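Side-chain contacts in catalase (Exiguobacterium oxidotolerans, PDB 2J2M), which breaks hydrogen peroxide down to water and oxygen as a haem-containing, four-chain catalase: residues 172-177 with 460-465; 438-443 with 472-477. One frame throughout, in Å; residues are numbered along the deposited sequence.

Interaction 1: residues 172-177 with 460-465; sequences ESTNML and ICNFYR
The ring of F463 reaches from helix 453-466, one of the C-terminal helices of the catalase fold, to L177 and T174 of helix 174-180, which belongs to the main catalase region. L177 and F463 meet at about a right angle: the leucine leads with its stem, CB of L177 lying 3.7 Å from CZ of F463 and 4.0 Å from CE2 of F463. Its branch point and one methyl stand slightly farther off, CG of L177 at 4.1 Å and CD2 of L177 at 4.2 Å from CZ of F463. The ring gets there because CG of F463 stands beside the backbone N (chi1 -73°), which swings CZ across to the other helix although CB sets out obliquely to it. T174 runs past F463 in the reverse sense and lays its methyl, CG2, 4.2 Å from CD2 of F463. The leucine and threonine thus both approach the ring obliquely, at its CZ and CD2 corners. W164 of helix 160-169 packs against both L177 and F463 and extends this apolar layer. The polar ends are employed away from the partner segment: OG1 of T174, held beside its own backbone N by a chi1 of -50°, hydrogen-bonds the carbonyl of P171, and ND2 of N462 hydrogen-bonds that of T168. Between 172-177 and 460-465 the nearest pair of CA atoms is that of T174 and N462, 6.8 Å apart. There the threonine hydroxyl meets only the asparagine stem, OG1 of T174 lying 3.9 Å from CB of N462.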
ATOM      1  N   GLU A 172      24.426 -22.139 -19.871  1.00  9.81           N
ATOM      2  CA  GLU A 172      24.005 -23.085 -18.799  1.00 10.34           C
ATOM      3  C   GLU A 172      22.522 -23.503 -18.888  1.00 10.13           C
ATOM      4  O   GLU A 172      22.104 -24.495 -18.278  1.00 10.48           O
ATOM      5  CB  GLU A 172      24.321 -22.546 -17.385  1.00 10.38           C
ATOM      6  CG  GLU A 172      23.476 -21.328 -16.908  1.00 11.21           C
ATOM      7  CD  GLU A 172      24.092 -19.985 -17.314  1.00 14.63           C
ATOM      8  OE1 GLU A 172      23.842 -18.974 -16.612  1.00 14.85           O
ATOM      9  OE2 GLU A 172      24.844 -19.937 -18.318  1.00 14.46           O
ATOM     10  N   SER A 173      21.737 -22.736 -19.638  1.00 10.15           N
ATOM     11  CA  SER A 173      20.314 -23.005 -19.830  1.00 10.35           C
ATOM     12  C   SER A 173      20.026 -24.209 -20.733  1.00 10.15           C
ATOM     13  O   SER A 173      18.860 -24.633 -20.859  1.00 11.38           O
ATOM     14  CB  SER A 173      19.666 -21.792 -20.453  1.00 10.02           C
ATOM     15  OG  SER A 173      20.137 -21.710 -21.778  1.00 11.48           O
ATOM     16  N   THR A 174      21.065 -24.753 -21.358  1.00  9.28           N
ATOM     17  CA  THR A 174      20.918 -25.830 -22.333  1.00  9.15           C
ATOM     18  C   THR A 174      20.158 -27.032 -21.747  1.00  9.35           C
ATOM     19  O   THR A 174      19.148 -27.442 -22.283  1.00  9.91           O
ATOM     20  CB  THR A 174      22.313 -26.229 -22.904  1.00  9.13           C
ATOM     21  OG1 THR A 174      22.995 -25.049 -23.339  1.00  9.85           O
ATOM     22  CG2 THR A 174      22.208 -27.161 -24.079  1.00  7.58           C
ATOM     23  N   ASN A 175      20.645 -27.582 -20.643  1.00  9.36           N
ATOM     24  CA  ASN A 175      19.982 -28.680 -19.945  1.00  9.77           C
ATOM     25  C   ASN A 175      18.471 -28.497 -19.693  1.00  9.82           C
ATOM     26  O   ASN A 175      17.699 -29.411 -19.941  1.00  8.90           O
ATOM     27  CB  ASN A 175      20.710 -28.965 -18.618  1.00  9.99           C
ATOM     28  CG  ASN A 175      20.524 -30.391 -18.139  1.00 10.21           C
ATOM     29  OD1 ASN A 175      20.151 -31.264 -18.905  1.00 10.27           O
ATOM     30  ND2 ASN A 175      20.817 -30.633 -16.867  1.00 11.74           N
ATOM     31  N   MET A 176      18.066 -27.329 -19.178  1.00 10.03           N
ATOM     32  CA  MET A 176      16.655 -27.009 -18.966  1.00  9.79           C
ATOM     33  C   MET A 176      15.880 -26.983 -20.295  1.00 10.62           C
ATOM     34  O   MET A 176      14.761 -27.542 -20.429  1.00 11.07           O
ATOM     35  CB  MET A 176      16.539 -25.661 -18.237  1.00 10.14           C
ATOM     36  CG  MET A 176      15.112 -25.253 -17.798  1.00  8.59           C
ATOM     37  SD  MET A 176      14.165 -26.556 -16.970  1.00  9.10           S
ATOM     38  CE  MET A 176      13.025 -25.472 -16.082  1.00  5.65           C
ATOM     39  N   LEU A 177      16.490 -26.358 -21.295  1.00 10.67           N
ATOM     40  CA  LEU A 177      15.926 -26.370 -22.630  1.00 10.30           C
ATOM     41  C   LEU A 177      15.638 -27.797 -23.084  1.00 11.16           C
ATOM     42  O   LEU A 177      14.576 -28.033 -23.641  1.00 11.89           O
ATOM     43  CB  LEU A 177      16.835 -25.613 -23.598  1.00  9.83           C
ATOM     44  CG  LEU A 177      16.585 -24.111 -23.901  1.00  9.21           C
ATOM     45  CD1 LEU A 177      15.749 -23.319 -22.883  1.00  8.08           C
ATOM     46  CD2 LEU A 177      17.890 -23.407 -24.134  1.00  8.06           C
ATOM     47  N   ILE A 460      21.674 -23.639 -32.032  1.00 15.75           N
ATOM     48  CA  ILE A 460      22.047 -24.920 -32.645  1.00 15.86           C
ATOM     49  C   ILE A 460      23.427 -25.346 -32.164  1.00 15.80           C
ATOM     50  O   ILE A 460      23.636 -26.509 -31.851  1.00 15.61           O
ATOM     51  CB  ILE A 460      21.984 -24.892 -34.214  1.00 16.23           C
ATOM     52  CG1 ILE A 460      20.577 -24.532 -34.698  1.00 15.82           C
ATOM     53  CG2 ILE A 460      22.365 -26.250 -34.801  1.00 16.06           C
ATOM     54  CD1 ILE A 460      20.515 -24.055 -36.173  1.00 15.26           C
ATOM     55  N   CYS A 461      24.354 -24.394 -32.088  1.00 16.31           N
ATOM     56  CA  CYS A 461      25.690 -24.668 -31.549  1.00 17.12           C
ATOM     57  C   CYS A 461      25.668 -25.160 -30.103  1.00 16.39           C
ATOM     58  O   CYS A 461      26.346 -26.139 -29.787  1.00 16.64           O
ATOM     59  CB  CYS A 461      26.632 -23.468 -31.720  1.00 17.15           C
ATOM     60  SG  CYS A 461      27.111 -23.226 -33.470  1.00 22.67           S
ATOM     61  N   ASN A 462      24.893 -24.501 -29.240  1.00 15.67           N
ATOM     62  CA  ASN A 462      24.747 -24.943 -27.851  1.00 15.20           C
ATOM     63  C   ASN A 462      24.217 -26.382 -27.781  1.00 15.25           C
ATOM     64  O   ASN A 462      24.790 -27.218 -27.096  1.00 15.45           O
ATOM     65  CB  ASN A 462      23.860 -23.979 -27.039  1.00 15.00           C
ATOM     66  CG  ASN A 462      24.520 -22.625 -26.796  1.00 13.63           C
ATOM     67  OD1 ASN A 462      25.715 -22.458 -27.007  1.00 14.67           O
ATOM     68  ND2 ASN A 462      23.738 -21.655 -26.352  1.00 13.07           N
ATOM     69  N   PHE A 463      23.143 -26.674 -28.502  1.00 14.98           N
ATOM     70  CA  PHE A 463      22.647 -28.042 -28.594  1.00 15.41           C
ATOM     71  C   PHE A 463      23.660 -29.041 -29.206  1.00 15.87           C
ATOM     72  O   PHE A 463      23.786 -30.184 -28.734  1.00 15.10           O
ATOM     73  CB  PHE A 463      21.305 -28.074 -29.331  1.00 15.30           C
ATOM     74  CG  PHE A 463      20.153 -27.525 -28.516  1.00 15.67           C
ATOM     75  CD1 PHE A 463      19.481 -26.369 -28.916  1.00 15.42           C
ATOM     76  CD2 PHE A 463      19.768 -28.147 -27.322  1.00 16.36           C
ATOM     77  CE1 PHE A 463      18.419 -25.840 -28.144  1.00 17.32           C
ATOM     78  CE2 PHE A 463      18.704 -27.641 -26.535  1.00 17.22           C
ATOM     79  CZ  PHE A 463      18.032 -26.478 -26.944  1.00 17.25           C
ATOM     80  N   TYR A 464      24.391 -28.600 -30.237  1.00 16.46           N
ATOM     81  CA  TYR A 464      25.397 -29.447 -30.895  1.00 16.95           C
ATOM     82  C   TYR A 464      26.447 -29.943 -29.892  1.00 16.45           C
ATOM     83  O   TYR A 464      26.737 -31.121 -29.846  1.00 15.60           O
ATOM     84  CB  TYR A 464      26.078 -28.721 -32.072  1.00 17.58           C
ATOM     85  CG  TYR A 464      27.035 -29.617 -32.850  1.00 18.41           C
ATOM     86  CD1 TYR A 464      26.599 -30.321 -33.972  1.00 18.95           C
ATOM     87  CD2 TYR A 464      28.363 -29.782 -32.442  1.00 18.78           C
ATOM     88  CE1 TYR A 464      27.454 -31.140 -34.683  1.00 19.61           C
ATOM     89  CE2 TYR A 464      29.228 -30.605 -33.136  1.00 19.76           C
ATOM     90  CZ  TYR A 464      28.766 -31.281 -34.262  1.00 20.51           C
ATOM     91  OH  TYR A 464      29.615 -32.105 -34.969  1.00 21.35           O
ATOM     92  N   ARG A 465      26.982 -29.027 -29.086  1.00 16.90           N
ATOM     93  CA  ARG A 465      27.970 -29.338 -28.039  1.00 17.51           C
ATOM     94  C   ARG A 465      27.482 -30.361 -27.020  1.00 17.35           C
ATOM     95  O   ARG A 465      28.279 -31.080 -26.419  1.00 16.77           O
ATOM     96  CB  ARG A 465      28.346 -28.079 -27.286  1.00 17.24           C
ATOM     97  CG  ARG A 465      29.112 -27.092 -28.094  1.00 20.63           C
ATOM     98  CD  ARG A 465      29.406 -25.887 -27.232  1.00 24.57           C
ATOM     99  NE  ARG A 465      29.767 -24.731 -28.031  1.00 27.55           N
ATOM    100  CZ  ARG A 465      30.566 -23.759 -27.607  1.00 31.11           C
ATOM    101  NH1 ARG A 465      31.100 -23.812 -26.382  1.00 30.26           N
ATOM    102  NH2 ARG A 465      30.848 -22.735 -28.414  1.00 32.40           N
TER

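Interaction 2: residues 438-443 with 472-477; sequences ALLNNL and EKLSEA
L440 and L474 form the centre of a helix-helix contact in the C-terminal helical region, where helix 433-447 and helix 468-477 run in broadly the same direction, with short-segment axes 40° apart and 10.5 Å from each other at closest approach. The first kind of contact is leucine on leucine. The two side chains point past each other from their separate helices, and CD1 of L440 comes to 3.6 Å from CD2 of L474. Having CG opposite its backbone N (chi1 180°) carries the L440 branches out to the neighbouring helix. The same L474 methyl also touches the next turn of helix 433-447, with CD2 of L474 3.8 Å from CB of L443. It therefore rests against two leucines one turn apart, and CD1 of L443 adds a looser approach of 4.2 Å to CD1 of L474. The second kind is aliphatic contact with a charged residue. CD2 of L440 packs 3.8 Å from CB of K473, the two side chains crossing at about a right angle. Only the root of the lysine takes part: beyond CG the chain is extended and carries NZ away from helix 433-447. L443 and L474 are buried, L440 is partly open, and the exposed K473 lies at the border, which makes this a graded contact, apolar within and polar at its margin. Its cohesion rests on van der Waals and hydrophobic packing, with the lysine contributing methylene surface while its ammonium group stays outside the apolar layer.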
ATOM      1  N   ALA A 438       9.839 -35.541 -30.328  1.00 17.47           N
ATOM      2  CA  ALA A 438       9.033 -34.455 -29.753  1.00 16.39           C
ATOM      3  C   ALA A 438       9.895 -33.227 -29.491  1.00 15.39           C
ATOM      4  O   ALA A 438       9.495 -32.107 -29.816  1.00 15.20           O
ATOM      5  CB  ALA A 438       8.333 -34.900 -28.460  1.00 15.67           C
ATOM      6  N   LEU A 439      11.077 -33.447 -28.913  1.00 14.73           N
ATOM      7  CA  LEU A 439      11.999 -32.354 -28.585  1.00 14.20           C
ATOM      8  C   LEU A 439      12.427 -31.592 -29.834  1.00 14.47           C
ATOM      9  O   LEU A 439      12.454 -30.362 -29.833  1.00 14.28           O
ATOM     10  CB  LEU A 439      13.220 -32.868 -27.826  1.00 13.86           C
ATOM     11  CG  LEU A 439      14.356 -31.862 -27.573  1.00 14.06           C
ATOM     12  CD1 LEU A 439      13.969 -30.840 -26.500  1.00 13.41           C
ATOM     13  CD2 LEU A 439      15.667 -32.546 -27.211  1.00 13.31           C
ATOM     14  N   LEU A 440      12.765 -32.334 -30.892  1.00 14.95           N
ATOM     15  CA  LEU A 440      13.178 -31.738 -32.163  1.00 15.12           C
ATOM     16  C   LEU A 440      12.051 -30.916 -32.781  1.00 15.06           C
ATOM     17  O   LEU A 440      12.267 -29.779 -33.167  1.00 15.88           O
ATOM     18  CB  LEU A 440      13.714 -32.812 -33.143  1.00 15.26           C
ATOM     19  CG  LEU A 440      14.212 -32.384 -34.539  1.00 14.79           C
ATOM     20  CD1 LEU A 440      15.352 -31.341 -34.478  1.00 11.01           C
ATOM     21  CD2 LEU A 440      14.630 -33.609 -35.378  1.00 14.63           C
ATOM     22  N   ASN A 441      10.843 -31.461 -32.841  1.00 15.47           N
ATOM     23  CA  ASN A 441       9.721 -30.720 -33.422  1.00 16.21           C
ATOM     24  C   ASN A 441       9.344 -29.456 -32.628  1.00 15.71           C
ATOM     25  O   ASN A 441       9.026 -28.430 -33.226  1.00 15.69           O
ATOM     26  CB  ASN A 441       8.515 -31.642 -33.736  1.00 16.83           C
ATOM     27  CG  ASN A 441       8.801 -32.606 -34.926  1.00 21.07           C
ATOM     28  OD1 ASN A 441       8.389 -32.347 -36.072  1.00 26.60           O
ATOM     29  ND2 ASN A 441       9.555 -33.684 -34.667  1.00 23.95           N
ATOM     30  N   ASN A 442       9.421 -29.515 -31.297  1.00 15.08           N
ATOM     31  CA  ASN A 442       9.140 -28.338 -30.454  1.00 14.71           C
ATOM     32  C   ASN A 442      10.213 -27.241 -30.555  1.00 13.84           C
ATOM     33  O   ASN A 442       9.894 -26.063 -30.675  1.00 12.96           O
ATOM     34  CB  ASN A 442       8.933 -28.744 -28.981  1.00 14.86           C
ATOM     35  CG  ASN A 442       7.755 -29.683 -28.782  1.00 15.27           C
ATOM     36  OD1 ASN A 442       6.757 -29.608 -29.494  1.00 15.75           O
ATOM     37  ND2 ASN A 442       7.869 -30.575 -27.798  1.00 15.48           N
ATOM     38  N   LEU A 443      11.482 -27.648 -30.515  1.00 13.68           N
ATOM     39  CA  LEU A 443      12.614 -26.731 -30.725  1.00 13.86           C
ATOM     40  C   LEU A 443      12.574 -26.046 -32.086  1.00 13.83           C
ATOM     41  O   LEU A 443      12.777 -24.830 -32.198  1.00 14.14           O
ATOM     42  CB  LEU A 443      13.960 -27.451 -30.572  1.00 13.23           C
ATOM     43  CG  LEU A 443      14.417 -27.740 -29.149  1.00 13.13           C
ATOM     44  CD1 LEU A 443      15.693 -28.584 -29.196  1.00 14.18           C
ATOM     45  CD2 LEU A 443      14.639 -26.436 -28.379  1.00 11.05           C
ATOM     46  N   GLU A 472      22.965 -31.568 -35.479  1.00 18.22           N
ATOM     47  CA  GLU A 472      22.863 -31.813 -36.922  1.00 20.04           C
ATOM     48  C   GLU A 472      21.409 -31.798 -37.424  1.00 19.26           C
ATOM     49  O   GLU A 472      21.102 -31.195 -38.463  1.00 19.57           O
ATOM     50  CB  GLU A 472      23.523 -33.138 -37.300  1.00 19.83           C
ATOM     51  CG  GLU A 472      25.041 -33.152 -37.226  1.00 22.33           C
ATOM     52  CD  GLU A 472      25.606 -34.577 -37.310  1.00 24.29           C
ATOM     53  OE1 GLU A 472      26.859 -34.725 -37.356  1.00 26.88           O
ATOM     54  OE2 GLU A 472      24.787 -35.546 -37.324  1.00 28.23           O
ATOM     55  N   LYS A 473      20.519 -32.466 -36.692  1.00 18.66           N
ATOM     56  CA  LYS A 473      19.101 -32.481 -37.052  1.00 18.14           C
ATOM     57  C   LYS A 473      18.481 -31.089 -37.033  1.00 17.76           C
ATOM     58  O   LYS A 473      17.783 -30.715 -37.964  1.00 17.27           O
ATOM     59  CB  LYS A 473      18.323 -33.443 -36.161  1.00 18.06           C
ATOM     60  CG  LYS A 473      18.670 -34.891 -36.420  1.00 18.02           C
ATOM     61  CD  LYS A 473      18.332 -35.785 -35.253  1.00 18.22           C
ATOM     62  CE  LYS A 473      18.307 -37.252 -35.716  1.00 19.46           C
ATOM     63  NZ  LYS A 473      17.853 -38.208 -34.648  1.00 18.51           N
ATOM     64  N   LEU A 474      18.774 -30.322 -35.985  1.00 17.95           N
ATOM     65  CA  LEU A 474      18.307 -28.941 -35.871  1.00 17.95           C
ATOM     66  C   LEU A 474      18.831 -28.088 -37.028  1.00 18.30           C
ATOM     67  O   LEU A 474      18.100 -27.286 -37.591  1.00 17.91           O
ATOM     68  CB  LEU A 474      18.733 -28.338 -34.523  1.00 17.57           C
ATOM     69  CG  LEU A 474      17.968 -28.687 -33.237  1.00 17.66           C
ATOM     70  CD1 LEU A 474      18.718 -28.142 -32.026  1.00 16.93           C
ATOM     71  CD2 LEU A 474      16.555 -28.133 -33.263  1.00 14.92           C
ATOM     72  N   SER A 475      20.105 -28.275 -37.356  1.00 19.16           N
ATOM     73  CA  SER A 475      20.771 -27.604 -38.476  1.00 20.50           C
ATOM     74  C   SER A 475      20.068 -27.867 -39.810  1.00 20.97           C
ATOM     75  O   SER A 475      19.865 -26.950 -40.594  1.00 20.69           O
ATOM     76  CB  SER A 475      22.228 -28.076 -38.559  1.00 20.50           C
ATOM     77  OG  SER A 475      22.844 -27.612 -39.744  1.00 21.83           O
ATOM     78  N   GLU A 476      19.703 -29.125 -40.050  1.00 22.05           N
ATOM     79  CA  GLU A 476      19.023 -29.524 -41.276  1.00 23.35           C
ATOM     80  C   GLU A 476      17.624 -28.943 -41.341  1.00 23.29           C
ATOM     81  O   GLU A 476      17.243 -28.347 -42.354  1.00 23.26           O
ATOM     82  CB  GLU A 476      18.972 -31.053 -41.418  1.00 23.93           C
ATOM     83  CG  GLU A 476      20.287 -31.693 -41.896  1.00 28.12           C
ATOM     84  CD  GLU A 476      20.049 -32.888 -42.832  1.00 32.96           C
ATOM     85  OE1 GLU A 476      20.773 -33.917 -42.716  1.00 33.30           O
ATOM     86  OE2 GLU A 476      19.130 -32.784 -43.691  1.00 35.38           O
ATOM     87  N   ALA A 477      16.874 -29.092 -40.250  1.00 23.48           N
ATOM     88  CA  ALA A 477      15.493 -28.624 -40.193  1.00 23.86           C
ATOM     89  C   ALA A 477      15.367 -27.098 -40.280  1.00 24.41           C
ATOM     90  O   ALA A 477      14.308 -26.598 -40.613  1.00 24.31           O
ATOM     91  CB  ALA A 477      14.784 -29.167 -38.938  1.00 23.37           C
TER

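From the N terminus, the chain first passes helix 174-180, runs through the rest of the main catalase region and enters the C-terminal helices at 422-430 and 433-447. Interaction 1 closes a loop of 282 residues when helix 453-466 returns to 172-177. Interaction 2 opens at 438-443, within that loop, and closes beyond it at 472-477 after 28 mostly helical residues, so the two contacts cross. Helices 433-447, 453-466 and 468-477 are consecutive, and F463 of interaction 1 packs on L443 and L474 of interaction 2. Interaction 2 thus joins the outer two of these helices, while interaction 1 ties the middle one to the main region.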